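Local coordinates for acetone carboxylase alpha subunit (Xanthobacter autotrophicus Py2, PDB 5M45), which belongs to the hydantoinase B/oxoprolinase family and, as the alpha subunit, binds a manganese ion within a six-chain assembly, at residues K25-R30 and A259-A264; G39-L44 and A98-L103; L47-R50 and L56-K59; Q276-A281 and P366-N371. One frame throughout, in Å; residues are numbered along the deposited sequence.

Contact 1 of 4, residues K25-R30 and A259-A264; sequences KEHRDR and AYWKFA
His27 and Trp261 reach toward each other from opposite directions and meet at a single place, where CE1 of His27 comes 4.0 Å from CZ2 of Trp261. The imidazole and the six-membered ring of the indole are inclined by 33°, with 6.0 Å between their centroids, so they meet obliquely. Trp261 has its CG opposite the backbone N (chi1 -168°), which carries the benzo end of the indole out from its helix toward helix 24-38. The two helices, 24-38 near the start of the modelled chain and the early part of 257-282, stand well apart: the nearest CA atoms of 25-30 and 259-264, those of His27 and Trp261, are separated by 13.5 Å, and two flat side chains bridge that distance with little buried surface. The imidazole is fixed at both nitrogens, NE2 hydrogen-bonded to the hydroxyl of Tyr265 and ND1 to Glu22. Tyr265 also sets its ring edge-to-face with Trp261, so one residue steadies both partners, and Val18 packs against both as well, while Ala97 touches His27.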
loop_
_atom_site.group_PDB
_atom_site.type_symbol
_atom_site.label_atom_id
_atom_site.label_comp_id
_atom_site.label_asym_id
_atom_site.label_seq_id
_atom_site.Cartn_x
_atom_site.Cartn_y
_atom_site.Cartn_z
ATOM N N LYS A 25 -29.544 5.505 -2.810
ATOM C CA LYS A 25 -29.829 4.315 -3.642
ATOM C C LYS A 25 -31.263 4.327 -4.199
ATOM O O LYS A 25 -31.453 4.021 -5.370
ATOM C CB LYS A 25 -29.558 3.004 -2.873
ATOM C CG LYS A 25 -29.773 1.751 -3.737
ATOM C CD LYS A 25 -29.225 0.485 -3.107
ATOM C CE LYS A 25 -29.738 -0.801 -3.779
ATOM N NZ LYS A 25 -29.515 -0.770 -5.257
ATOM N N GLU A 26 -32.252 4.699 -3.374
ATOM C CA GLU A 26 -33.654 4.822 -3.828
ATOM C C GLU A 26 -33.763 5.815 -4.989
ATOM O O GLU A 26 -34.435 5.526 -6.004
ATOM C CB GLU A 26 -34.590 5.250 -2.686
ATOM C CG GLU A 26 -34.948 4.119 -1.715
ATOM C CD GLU A 26 -35.579 4.592 -0.408
ATOM O OE1 GLU A 26 -35.666 5.836 -0.190
ATOM O OE2 GLU A 26 -35.970 3.685 0.386
ATOM N N HIS A 27 -33.080 6.959 -4.840
ATOM C CA HIS A 27 -33.072 8.028 -5.821
ATOM C C HIS A 27 -32.469 7.561 -7.169
ATOM O O HIS A 27 -33.099 7.656 -8.222
ATOM C CB HIS A 27 -32.293 9.221 -5.240
ATOM C CG HIS A 27 -32.300 10.459 -6.094
ATOM N ND1 HIS A 27 -33.436 11.223 -6.293
ATOM C CD2 HIS A 27 -31.307 11.098 -6.753
ATOM C CE1 HIS A 27 -33.137 12.271 -7.035
ATOM N NE2 HIS A 27 -31.853 12.215 -7.332
ATOM N N ARG A 28 -31.252 7.045 -7.120
ATOM C CA ARG A 28 -30.598 6.535 -8.334
ATOM C C ARG A 28 -31.390 5.390 -8.988
ATOM O O ARG A 28 -31.585 5.400 -10.192
ATOM C CB ARG A 28 -29.150 6.109 -8.075
ATOM C CG ARG A 28 -28.486 5.581 -9.342
ATOM C CD ARG A 28 -26.997 5.447 -9.283
ATOM N NE ARG A 28 -26.484 4.990 -10.578
ATOM C CZ ARG A 28 -26.270 3.718 -10.932
ATOM N NH1 ARG A 28 -26.494 2.709 -10.085
ATOM N NH2 ARG A 28 -25.825 3.443 -12.152
ATOM N N ASP A 29 -31.859 4.417 -8.202
ATOM C CA ASP A 29 -32.615 3.287 -8.773
ATOM C C ASP A 29 -33.884 3.746 -9.542
ATOM O O ASP A 29 -34.193 3.185 -10.611
ATOM C CB ASP A 29 -32.969 2.235 -7.713
ATOM C CG ASP A 29 -31.751 1.416 -7.223
ATOM O OD1 ASP A 29 -30.626 1.495 -7.766
ATOM O OD2 ASP A 29 -31.905 0.678 -6.234
ATOM N N ARG A 30 -34.594 4.754 -9.006
ATOM C CA ARG A 30 -35.795 5.325 -9.645
ATOM C C ARG A 30 -35.415 5.949 -10.989
ATOM O O ARG A 30 -36.058 5.699 -12.006
ATOM C CB ARG A 30 -36.491 6.367 -8.724
ATOM C CG ARG A 30 -37.617 7.148 -9.403
ATOM C CD ARG A 30 -38.460 8.001 -8.457
ATOM N NE ARG A 30 -37.651 9.066 -7.835
ATOM C CZ ARG A 30 -37.402 10.274 -8.352
ATOM N NH1 ARG A 30 -37.837 10.632 -9.527
ATOM N NH2 ARG A 30 -36.711 11.181 -7.650
ATOM N N ALA A 259 -35.487 25.789 -9.627
ATOM C CA ALA A 259 -34.860 25.931 -10.926
ATOM C C ALA A 259 -33.543 25.128 -11.024
ATOM O O ALA A 259 -33.307 24.458 -12.039
ATOM C CB ALA A 259 -34.608 27.399 -11.244
ATOM N N TYR A 260 -32.691 25.209 -9.994
ATOM C CA TYR A 260 -31.436 24.448 -9.998
ATOM C C TYR A 260 -31.710 22.942 -10.048
ATOM O O TYR A 260 -31.032 22.222 -10.780
ATOM C CB TYR A 260 -30.561 24.773 -8.763
ATOM C CG TYR A 260 -29.273 23.989 -8.748
ATOM C CD1 TYR A 260 -28.139 24.481 -9.392
ATOM C CD2 TYR A 260 -29.187 22.741 -8.133
ATOM C CE1 TYR A 260 -26.963 23.759 -9.422
ATOM C CE2 TYR A 260 -28.004 22.021 -8.147
ATOM C CZ TYR A 260 -26.895 22.516 -8.809
ATOM O OH TYR A 260 -25.703 21.813 -8.869
ATOM N N TRP A 261 -32.675 22.492 -9.254
ATOM C CA TRP A 261 -33.071 21.062 -9.182
ATOM C C TRP A 261 -33.555 20.535 -10.545
ATOM O O TRP A 261 -33.197 19.408 -10.951
ATOM C CB TRP A 261 -34.095 20.863 -8.055
ATOM C CG TRP A 261 -34.409 19.426 -7.647
ATOM C CD1 TRP A 261 -35.594 18.764 -7.807
ATOM C CD2 TRP A 261 -33.529 18.499 -6.993
ATOM N NE1 TRP A 261 -35.489 17.483 -7.309
ATOM C CE2 TRP A 261 -34.241 17.297 -6.799
ATOM C CE3 TRP A 261 -32.211 18.566 -6.553
ATOM C CZ2 TRP A 261 -33.680 16.177 -6.193
ATOM C CZ3 TRP A 261 -31.645 17.446 -5.934
ATOM C CH2 TRP A 261 -32.391 16.277 -5.751
ATOM N N LYS A 262 -34.309 21.342 -11.281
ATOM C CA LYS A 262 -34.647 20.979 -12.676
ATOM C C LYS A 262 -33.429 20.887 -13.607
ATOM O O LYS A 262 -33.298 19.898 -14.334
ATOM C CB LYS A 262 -35.715 21.901 -13.263
ATOM C CG LYS A 262 -37.036 21.652 -12.536
ATOM C CD LYS A 262 -38.245 22.149 -13.280
ATOM C CE LYS A 262 -38.457 23.627 -13.098
ATOM N NZ LYS A 262 -39.813 24.003 -12.602
ATOM N N PHE A 263 -32.554 21.896 -13.561
ATOM C CA PHE A 263 -31.357 21.931 -14.405
ATOM C C PHE A 263 -30.455 20.716 -14.181
ATOM O O PHE A 263 -29.875 20.165 -15.143
ATOM C CB PHE A 263 -30.555 23.207 -14.124
ATOM C CG PHE A 263 -29.393 23.416 -15.044
ATOM C CD1 PHE A 263 -29.568 23.965 -16.316
ATOM C CD2 PHE A 263 -28.096 23.090 -14.639
ATOM C CE1 PHE A 263 -28.468 24.187 -17.171
ATOM C CE2 PHE A 263 -27.009 23.321 -15.478
ATOM C CZ PHE A 263 -27.188 23.867 -16.739
ATOM N N ALA A 264 -30.335 20.298 -12.914
ATOM C CA ALA A 264 -29.430 19.233 -12.539
ATOM C C ALA A 264 -29.737 17.864 -13.210
ATOM O O ALA A 264 -28.817 17.039 -13.288
ATOM C CB ALA A 264 -29.373 19.084 -11.030
#

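Contact 2 of 4, residues G39-L44 and A98-L103; sequences GRYAGL and AGDSLL
Beside the pocket that holds the bound 3,6,9,12,15-pentaoxaheptadecan-1-ol, Tyr41 from the loop after helix 24-38 meets Asp100, just ahead of strand 101-104, an edge strand, within this chain, of the seven-stranded antiparallel sheet. The Asp100 side chain lies about 4 Å from that ligand, and both residues are buried. Across the contact everything turns on one oxygen: Tyr41 OH donates to Asp100 OD2 at 2.6 Å. The two side chains approach from opposite directions with their planes nearly perpendicular, 89° apart. OD2 sits at the edge of the phenol ring, close to the ring plane, with CE1 of Tyr41 also only 3.3 Å from it. Seen from the carboxylate, however, the hydroxyl arrives from above, 37° out of the plane. Tyr41 is launched from a type II turn closed by Gly43 N to Arg40 O at 3.1 Å, and its ring swings away from the backbone N (chi1 177°) toward Asp100. Asn96 is the second-shell organiser: its ND2 bonds to Tyr41 OH, while its OD1 accepts from the backbone N of Asp100, holding both partners in position. The other carboxylate oxygen, OD1, takes a salt bridge from Lys120 and a hydrogen bond with the hydroxyl of Tyr376, both residues that line the ligand pocket. Both oxygens of this buried carboxylate are thus engaged, OD2 by Tyr41 and OD1 by two partners, which should hold its rotation, and the short bond from Tyr41 is consistent with a charge-assisted one that helps offset the cost of burying the group.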
loop_
_atom_site.group_PDB
_atom_site.type_symbol
_atom_site.label_atom_id
_atom_site.label_comp_id
_atom_site.label_asym_id
_atom_site.label_seq_id
_atom_site.Cartn_x
_atom_site.Cartn_y
_atom_site.Cartn_z
ATOM N N GLY A 39 -36.144 5.236 -22.607
ATOM C CA GLY A 39 -35.066 5.643 -23.491
ATOM C C GLY A 39 -34.581 7.080 -23.330
ATOM O O GLY A 39 -33.706 7.499 -24.070
ATOM N N ARG A 40 -35.105 7.834 -22.361
ATOM C CA ARG A 40 -34.629 9.195 -22.081
ATOM C C ARG A 40 -34.045 9.266 -20.680
ATOM O O ARG A 40 -34.570 8.612 -19.794
ATOM C CB ARG A 40 -35.788 10.167 -22.194
ATOM C CG ARG A 40 -36.255 10.288 -23.641
ATOM C CD ARG A 40 -37.718 10.416 -23.707
ATOM N NE ARG A 40 -38.231 10.375 -25.070
ATOM C CZ ARG A 40 -38.218 11.388 -25.943
ATOM N NH1 ARG A 40 -38.770 11.180 -27.135
ATOM N NH2 ARG A 40 -37.669 12.596 -25.670
ATOM N N TYR A 41 -32.985 10.043 -20.472
ATOM C CA TYR A 41 -32.403 10.134 -19.124
ATOM C C TYR A 41 -33.466 10.583 -18.084
ATOM O O TYR A 41 -34.177 11.573 -18.287
ATOM C CB TYR A 41 -31.196 11.076 -19.063
ATOM C CG TYR A 41 -30.631 11.228 -17.656
ATOM C CD1 TYR A 41 -29.832 10.222 -17.092
ATOM C CD2 TYR A 41 -30.942 12.326 -16.858
ATOM C CE1 TYR A 41 -29.342 10.341 -15.794
ATOM C CE2 TYR A 41 -30.436 12.451 -15.569
ATOM C CZ TYR A 41 -29.634 11.472 -15.047
ATOM O OH TYR A 41 -29.117 11.603 -13.781
ATOM N N ALA A 42 -33.571 9.803 -17.007
ATOM C CA ALA A 42 -34.486 10.080 -15.904
ATOM C C ALA A 42 -35.987 10.091 -16.294
ATOM O O ALA A 42 -36.812 10.631 -15.542
ATOM C CB ALA A 42 -34.117 11.401 -15.238
ATOM N N GLY A 43 -36.343 9.531 -17.452
ATOM C CA GLY A 43 -37.723 9.617 -17.964
ATOM C C GLY A 43 -38.204 10.975 -18.438
ATOM O O GLY A 43 -39.405 11.168 -18.641
ATOM N N LEU A 44 -37.277 11.903 -18.677
ATOM C CA LEU A 44 -37.612 13.264 -19.100
ATOM C C LEU A 44 -38.008 13.326 -20.575
ATOM O O LEU A 44 -37.157 13.518 -21.462
ATOM C CB LEU A 44 -36.440 14.207 -18.827
ATOM C CG LEU A 44 -36.136 14.487 -17.360
ATOM C CD1 LEU A 44 -34.739 15.068 -17.147
ATOM C CD2 LEU A 44 -37.192 15.410 -16.758
ATOM N N ALA A 98 -27.476 11.730 -8.017
ATOM C CA ALA A 98 -27.280 10.351 -8.500
ATOM C C ALA A 98 -25.879 10.061 -9.042
ATOM O O ALA A 98 -25.635 8.952 -9.541
ATOM C CB ALA A 98 -28.328 10.011 -9.562
ATOM N N GLY A 99 -24.966 11.032 -8.977
ATOM C CA GLY A 99 -23.609 10.876 -9.516
ATOM C C GLY A 99 -23.421 11.054 -11.026
ATOM O O GLY A 99 -22.377 10.697 -11.559
ATOM N N ASP A 100 -24.427 11.587 -11.722
ATOM C CA ASP A 100 -24.292 11.937 -13.127
ATOM C C ASP A 100 -23.791 13.384 -13.309
ATOM O O ASP A 100 -24.298 14.294 -12.674
ATOM C CB ASP A 100 -25.628 11.750 -13.832
ATOM C CG ASP A 100 -26.069 10.283 -13.848
ATOM O OD1 ASP A 100 -25.284 9.471 -14.427
ATOM O OD2 ASP A 100 -27.165 9.959 -13.350
ATOM N N SER A 101 -22.806 13.585 -14.183
ATOM C CA SER A 101 -22.201 14.914 -14.381
ATOM C C SER A 101 -23.133 15.818 -15.165
ATOM O O SER A 101 -23.809 15.348 -16.102
ATOM C CB SER A 101 -20.845 14.819 -15.097
ATOM O OG SER A 101 -20.998 14.317 -16.417
ATOM N N LEU A 102 -23.199 17.085 -14.753
ATOM C CA LEU A 102 -23.938 18.148 -15.443
ATOM C C LEU A 102 -23.029 19.033 -16.317
ATOM O O LEU A 102 -23.419 19.433 -17.393
ATOM C CB LEU A 102 -24.507 19.164 -14.437
ATOM C CG LEU A 102 -25.497 19.167 -13.339
ATOM C CD1 LEU A 102 -25.173 18.257 -12.189
ATOM C CD2 LEU A 102 -25.577 20.622 -12.846
ATOM N N LEU A 103 -21.887 19.445 -15.763
ATOM C CA LEU A 103 -20.915 20.358 -16.405
ATOM C C LEU A 103 -19.497 20.024 -15.906
ATOM O O LEU A 103 -19.305 19.518 -14.764
ATOM C CB LEU A 103 -21.221 21.817 -16.025
ATOM C CG LEU A 103 -22.530 22.393 -16.576
ATOM C CD1 LEU A 103 -22.917 23.710 -15.978
ATOM C CD2 LEU A 103 -22.464 22.583 -18.084
#

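Contact 3 of 4, residues L47-R50 and L56-K59; sequences LELR and LYNK. With ACT (acetate ion), chain O.
Arg50 lays the aliphatic part of its side chain across the ring of Tyr57, and this CH-pi contact is the centre of the tight corner where helix 48-52 gives way to helix 54-75. CB of Arg50 stands 3.8 Å from the ring centroid, 18° off the ring normal. Further out, Arg50 CD lies 3.8 Å from Tyr57 CZ; the chain then bends (chi3 94°), leaving the guanidinium plane inclined by 48° to the ring. The ring also comes up against the Arg50 backbone, with Tyr57 CD2 3.6 Å from Arg50 CA.

Apolar contacts come from the two branches of Leu49. Its CD2 approaches CD2 of Tyr57 at 3.9 Å, obliquely to the ring, and its CD1 meets Leu56 CD2 at 4.3 Å.

Polar contacts gather where the helices begin. The N-H of Leu56 donates to OXT of an acetate ion, probably from the crystallisation liquor, at 3.2 Å; Ile55 N binds the same ion, a natural place for an anion at the N-terminal end of a helix. The start of helix 48-52 has a carboxylate of its own, Glu266, whose two oxygens take the backbone N-H groups of Leu49 and Arg50.

Helix 257-282 backs the corner: besides Glu266 it supplies His270, which hydrogen-bonds Tyr57 OH, Phe263, edge-to-face with the Tyr57 ring, and Ala259, packed against Leu56.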
loop_
_atom_site.group_PDB
_atom_site.type_symbol
_atom_site.label_atom_id
_atom_site.label_comp_id
_atom_site.label_asym_id
_atom_site.label_seq_id
_atom_site.Cartn_x
_atom_site.Cartn_y
_atom_site.Cartn_z
ATOM N N LEU A 47 -38.316 18.790 -21.458
ATOM C CA LEU A 47 -37.401 19.555 -20.601
ATOM C C LEU A 47 -38.040 20.912 -20.220
ATOM O O LEU A 47 -37.855 21.899 -20.943
ATOM C CB LEU A 47 -36.072 19.741 -21.334
ATOM C CG LEU A 47 -35.380 18.442 -21.797
ATOM C CD1 LEU A 47 -34.009 18.753 -22.388
ATOM C CD2 LEU A 47 -35.188 17.496 -20.643
ATOM N N GLU A 48 -38.792 20.950 -19.099
ATOM C CA GLU A 48 -39.631 22.132 -18.776
ATOM C C GLU A 48 -38.824 23.421 -18.621
ATOM O O GLU A 48 -39.228 24.444 -19.146
ATOM C CB GLU A 48 -40.474 21.929 -17.515
ATOM C CG GLU A 48 -41.633 20.975 -17.590
ATOM C CD GLU A 48 -42.365 20.827 -16.228
ATOM O OE1 GLU A 48 -42.366 21.753 -15.316
ATOM O OE2 GLU A 48 -42.927 19.714 -16.062
ATOM N N LEU A 49 -37.732 23.380 -17.863
ATOM C CA LEU A 49 -36.929 24.576 -17.671
ATOM C C LEU A 49 -36.361 25.068 -19.024
ATOM O O LEU A 49 -36.522 26.235 -19.373
ATOM C CB LEU A 49 -35.812 24.372 -16.648
ATOM C CG LEU A 49 -35.051 25.647 -16.245
ATOM C CD1 LEU A 49 -35.900 26.496 -15.322
ATOM C CD2 LEU A 49 -33.734 25.332 -15.536
ATOM N N ARG A 50 -35.745 24.159 -19.774
ATOM C CA ARG A 50 -35.175 24.538 -21.057
ATOM C C ARG A 50 -36.198 25.116 -22.047
ATOM O O ARG A 50 -35.917 26.136 -22.689
ATOM C CB ARG A 50 -34.478 23.364 -21.711
ATOM C CG ARG A 50 -33.784 23.812 -22.969
ATOM C CD ARG A 50 -32.734 22.851 -23.354
ATOM N NE ARG A 50 -33.175 21.846 -24.300
ATOM C CZ ARG A 50 -32.902 21.819 -25.604
ATOM N NH1 ARG A 50 -32.274 22.821 -26.206
ATOM N NH2 ARG A 50 -33.312 20.779 -26.319
ATOM N N LEU A 56 -33.503 31.681 -18.141
ATOM C CA LEU A 56 -32.975 31.123 -16.885
ATOM C C LEU A 56 -32.112 29.877 -17.070
ATOM O O LEU A 56 -31.089 29.712 -16.390
ATOM C CB LEU A 56 -34.123 30.878 -15.895
ATOM C CG LEU A 56 -33.712 30.398 -14.503
ATOM C CD1 LEU A 56 -32.731 31.389 -13.853
ATOM C CD2 LEU A 56 -34.943 30.285 -13.620
ATOM N N TYR A 57 -32.511 28.983 -17.974
ATOM C CA TYR A 57 -31.687 27.801 -18.315
ATOM C C TYR A 57 -30.265 28.211 -18.748
ATOM O O TYR A 57 -29.274 27.655 -18.254
ATOM C CB TYR A 57 -32.364 26.978 -19.412
ATOM C CG TYR A 57 -31.742 25.626 -19.679
ATOM C CD1 TYR A 57 -30.763 25.481 -20.655
ATOM C CD2 TYR A 57 -32.181 24.487 -19.030
ATOM C CE1 TYR A 57 -30.214 24.241 -20.937
ATOM C CE2 TYR A 57 -31.629 23.222 -19.293
ATOM C CZ TYR A 57 -30.649 23.112 -20.246
ATOM O OH TYR A 57 -30.118 21.894 -20.547
ATOM N N ASN A 58 -30.194 29.205 -19.641
ATOM C CA ASN A 58 -28.923 29.712 -20.163
ATOM C C ASN A 58 -28.102 30.423 -19.077
ATOM O O ASN A 58 -26.870 30.313 -19.070
ATOM C CB ASN A 58 -29.147 30.681 -21.346
ATOM C CG ASN A 58 -27.839 31.226 -21.908
ATOM O OD1 ASN A 58 -27.498 32.411 -21.757
ATOM N ND2 ASN A 58 -27.082 30.357 -22.539
ATOM N N LYS A 59 -28.775 31.133 -18.168
ATOM C CA LYS A 59 -28.071 31.806 -17.103
ATOM C C LYS A 59 -27.385 30.815 -16.136
ATOM O O LYS A 59 -26.240 31.035 -15.714
ATOM C CB LYS A 59 -28.999 32.760 -16.336
ATOM C CG LYS A 59 -28.269 33.493 -15.211
ATOM C CD LYS A 59 -28.922 34.805 -14.779
ATOM C CE LYS A 59 -30.285 34.654 -14.162
ATOM N NZ LYS A 59 -30.382 35.656 -12.991
HETATM C C ACT O . -37.273 32.784 -19.184
HETATM O O ACT O . -36.931 32.533 -20.375
HETATM O OXT ACT O . -36.616 32.405 -18.176
HETATM C CH3 ACT O . -38.526 33.601 -18.983
#

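Contact 4 of 4, residues Q276-A281 and P366-N371; sequences QARIKA and PSEMIN
Arg278 and Glu368 form a surface salt bridge that ties the C-terminal part of helix 257-282 to the loop between helices 349-361 and 373-376. It is a one-point grip: NE of Arg278 donates to OE2 of Glu368 at 3.0 Å, with a bent N-H...O angle of 138°. Neither flat group is met squarely. OE2 lies 30° out of the guanidinium plane, while NE comes from above the carboxylate, 45° out of its plane. Behind the charged atoms the chains rest on each other, CG of Arg278 lying 4.0 Å from CG of Glu368. Both side chains are folded back rather than extended, Arg278 bending at chi2 and Glu368 likewise, which brings the arginine NE, instead of its outer nitrogens, to the carboxylate.

A water sits in the guanidinium plane at its edge, accepting from Arg278 NH2 at 2.6 Å. It appears to donate on to Glu368 OE2, though that separation is too short to be trusted in detail, and its link to Ser367 OG is long and weak.

Further out lie subunit boundaries: the backbone of one neighbouring protein chain packs on Arg278, and an acidic side chain of another lies against Ser367. The far end of the loop is tied down inside the chain, where Met369 packs on Ala267 and His270 of helix 257-282. Asn371 closes an Asx turn into helix 373-376, its OD1 accepting from Gly373 N, while its ND2 donates to the backbone O of Ala267 and, at 3.0 Å, to the backbone O of Leu102.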
loop_
_atom_site.group_PDB
_atom_site.type_symbol
_atom_site.label_atom_id
_atom_site.label_comp_id
_atom_site.label_asym_id
_atom_site.label_seq_id
_atom_site.Cartn_x
_atom_site.Cartn_y
_atom_site.Cartn_z
ATOM N N GLN A 276 -27.310 12.323 -30.182
ATOM C CA GLN A 276 -28.216 11.719 -31.165
ATOM C C GLN A 276 -28.358 12.605 -32.438
ATOM O O GLN A 276 -28.268 12.115 -33.571
ATOM C CB GLN A 276 -29.559 11.444 -30.512
ATOM C CG GLN A 276 -30.553 10.708 -31.384
ATOM C CD GLN A 276 -31.926 10.605 -30.715
ATOM O OE1 GLN A 276 -32.419 11.522 -30.005
ATOM N NE2 GLN A 276 -32.545 9.490 -30.908
ATOM N N ALA A 277 -28.526 13.901 -32.225
ATOM C CA ALA A 277 -28.669 14.843 -33.332
ATOM C C ALA A 277 -27.389 14.953 -34.156
ATOM O O ALA A 277 -27.446 14.990 -35.380
ATOM C CB ALA A 277 -29.099 16.231 -32.831
ATOM N N ARG A 278 -26.234 14.985 -33.474
ATOM C CA ARG A 278 -24.944 15.068 -34.161
ATOM C C ARG A 278 -24.632 13.805 -34.984
ATOM O O ARG A 278 -24.128 13.906 -36.111
ATOM C CB ARG A 278 -23.830 15.460 -33.191
ATOM C CG ARG A 278 -23.852 16.961 -32.857
ATOM C CD ARG A 278 -23.135 17.675 -33.976
ATOM N NE ARG A 278 -23.125 19.125 -33.888
ATOM C CZ ARG A 278 -22.353 19.906 -34.681
ATOM N NH1 ARG A 278 -21.455 19.384 -35.593
ATOM N NH2 ARG A 278 -22.391 21.217 -34.496
ATOM N N ILE A 279 -24.978 12.639 -34.444
ATOM C CA ILE A 279 -24.839 11.382 -35.178
ATOM C C ILE A 279 -25.665 11.417 -36.472
ATOM O O ILE A 279 -25.153 11.089 -37.528
ATOM C CB ILE A 279 -25.172 10.160 -34.305
ATOM C CG1 ILE A 279 -24.027 9.953 -33.316
ATOM C CG2 ILE A 279 -25.356 8.902 -35.157
ATOM C CD1 ILE A 279 -24.308 8.854 -32.306
ATOM N N LYS A 280 -26.915 11.863 -36.381
ATOM C CA LYS A 280 -27.774 11.920 -37.588
ATOM C C LYS A 280 -27.391 13.022 -38.571
ATOM O O LYS A 280 -27.667 12.889 -39.754
ATOM C CB LYS A 280 -29.239 12.074 -37.210
ATOM C CG LYS A 280 -29.756 10.933 -36.354
ATOM C CD LYS A 280 -31.185 10.565 -36.607
ATOM C CE LYS A 280 -32.147 11.499 -35.966
ATOM N NZ LYS A 280 -33.488 10.866 -36.120
ATOM N N ALA A 281 -26.749 14.088 -38.091
ATOM C CA ALA A 281 -26.284 15.181 -38.966
ATOM C C ALA A 281 -24.940 14.897 -39.680
ATOM O O ALA A 281 -24.730 15.419 -40.786
ATOM C CB ALA A 281 -26.200 16.495 -38.181
ATOM N N PRO A 366 -18.238 18.416 -29.623
ATOM C CA PRO A 366 -17.540 19.564 -28.980
ATOM C C PRO A 366 -18.385 20.830 -28.731
ATOM O O PRO A 366 -18.064 21.603 -27.821
ATOM C CB PRO A 366 -16.369 19.868 -29.928
ATOM C CG PRO A 366 -16.746 19.256 -31.239
ATOM C CD PRO A 366 -17.642 18.067 -30.923
ATOM N N SER A 367 -19.442 21.042 -29.501
ATOM C CA SER A 367 -20.323 22.209 -29.247
ATOM C C SER A 367 -21.697 21.857 -28.633
ATOM O O SER A 367 -22.579 22.707 -28.594
ATOM C CB SER A 367 -20.447 23.104 -30.518
ATOM O OG SER A 367 -21.009 22.367 -31.534
ATOM N N GLU A 368 -21.852 20.644 -28.093
ATOM C CA GLU A 368 -23.037 20.281 -27.331
ATOM C C GLU A 368 -22.710 20.319 -25.834
ATOM O O GLU A 368 -21.603 20.717 -25.414
ATOM C CB GLU A 368 -23.535 18.887 -27.729
ATOM C CG GLU A 368 -23.584 18.576 -29.222
ATOM C CD GLU A 368 -24.295 19.590 -30.062
ATOM O OE1 GLU A 368 -25.466 19.871 -29.786
ATOM O OE2 GLU A 368 -23.660 20.062 -31.058
ATOM N N MET A 369 -23.667 19.911 -25.012
ATOM C CA MET A 369 -23.416 19.773 -23.567
ATOM C C MET A 369 -22.367 18.681 -23.353
ATOM O O MET A 369 -22.517 17.546 -23.856
ATOM C CB MET A 369 -24.691 19.415 -22.803
ATOM C CG MET A 369 -25.808 20.464 -22.820
ATOM S SD MET A 369 -25.316 21.953 -21.914
ATOM C CE MET A 369 -25.660 21.444 -20.244
ATOM N N ILE A 370 -21.311 19.016 -22.605
ATOM C CA ILE A 370 -20.220 18.078 -22.299
ATOM C C ILE A 370 -20.470 17.558 -20.855
ATOM O O ILE A 370 -20.114 18.213 -19.860
ATOM C CB ILE A 370 -18.859 18.781 -22.418
ATOM C CG1 ILE A 370 -18.693 19.449 -23.795
ATOM C CG2 ILE A 370 -17.709 17.840 -22.090
ATOM C CD1 ILE A 370 -18.700 18.511 -24.954
ATOM N N ASN A 371 -21.117 16.391 -20.785
ATOM C CA ASN A 371 -21.515 15.753 -19.548
ATOM C C ASN A 371 -21.873 14.272 -19.819
ATOM O O ASN A 371 -21.613 13.785 -20.925
ATOM C CB ASN A 371 -22.635 16.553 -18.854
ATOM C CG ASN A 371 -23.931 16.633 -19.664
ATOM O OD1 ASN A 371 -24.233 15.765 -20.483
ATOM N ND2 ASN A 371 -24.726 17.675 -19.412
HETATM O O HOH W 1 -24.215 21.704 -32.723
#

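Helix 257-282 runs through the whole set: it supplies one side of contacts 1 and 4, near its beginning and its end, its middle backs contact 2, and its length from Ala259 to His270 backs contact 3. Contact 2 is the buried one and the polar one beside the ligand pocket; contact 4 is polar too, but at the surface, where water joins in. Contacts 1 and 3 are partly buried and depend on rings and apolar branches. Contacts 1 and 2 lie 8 Å apart between centres and touch, with Leu102 packed on Phe263. Contact 3 is nested along the chain inside the loop closed by contact 2, whereas contact 4 follows later in the sequence.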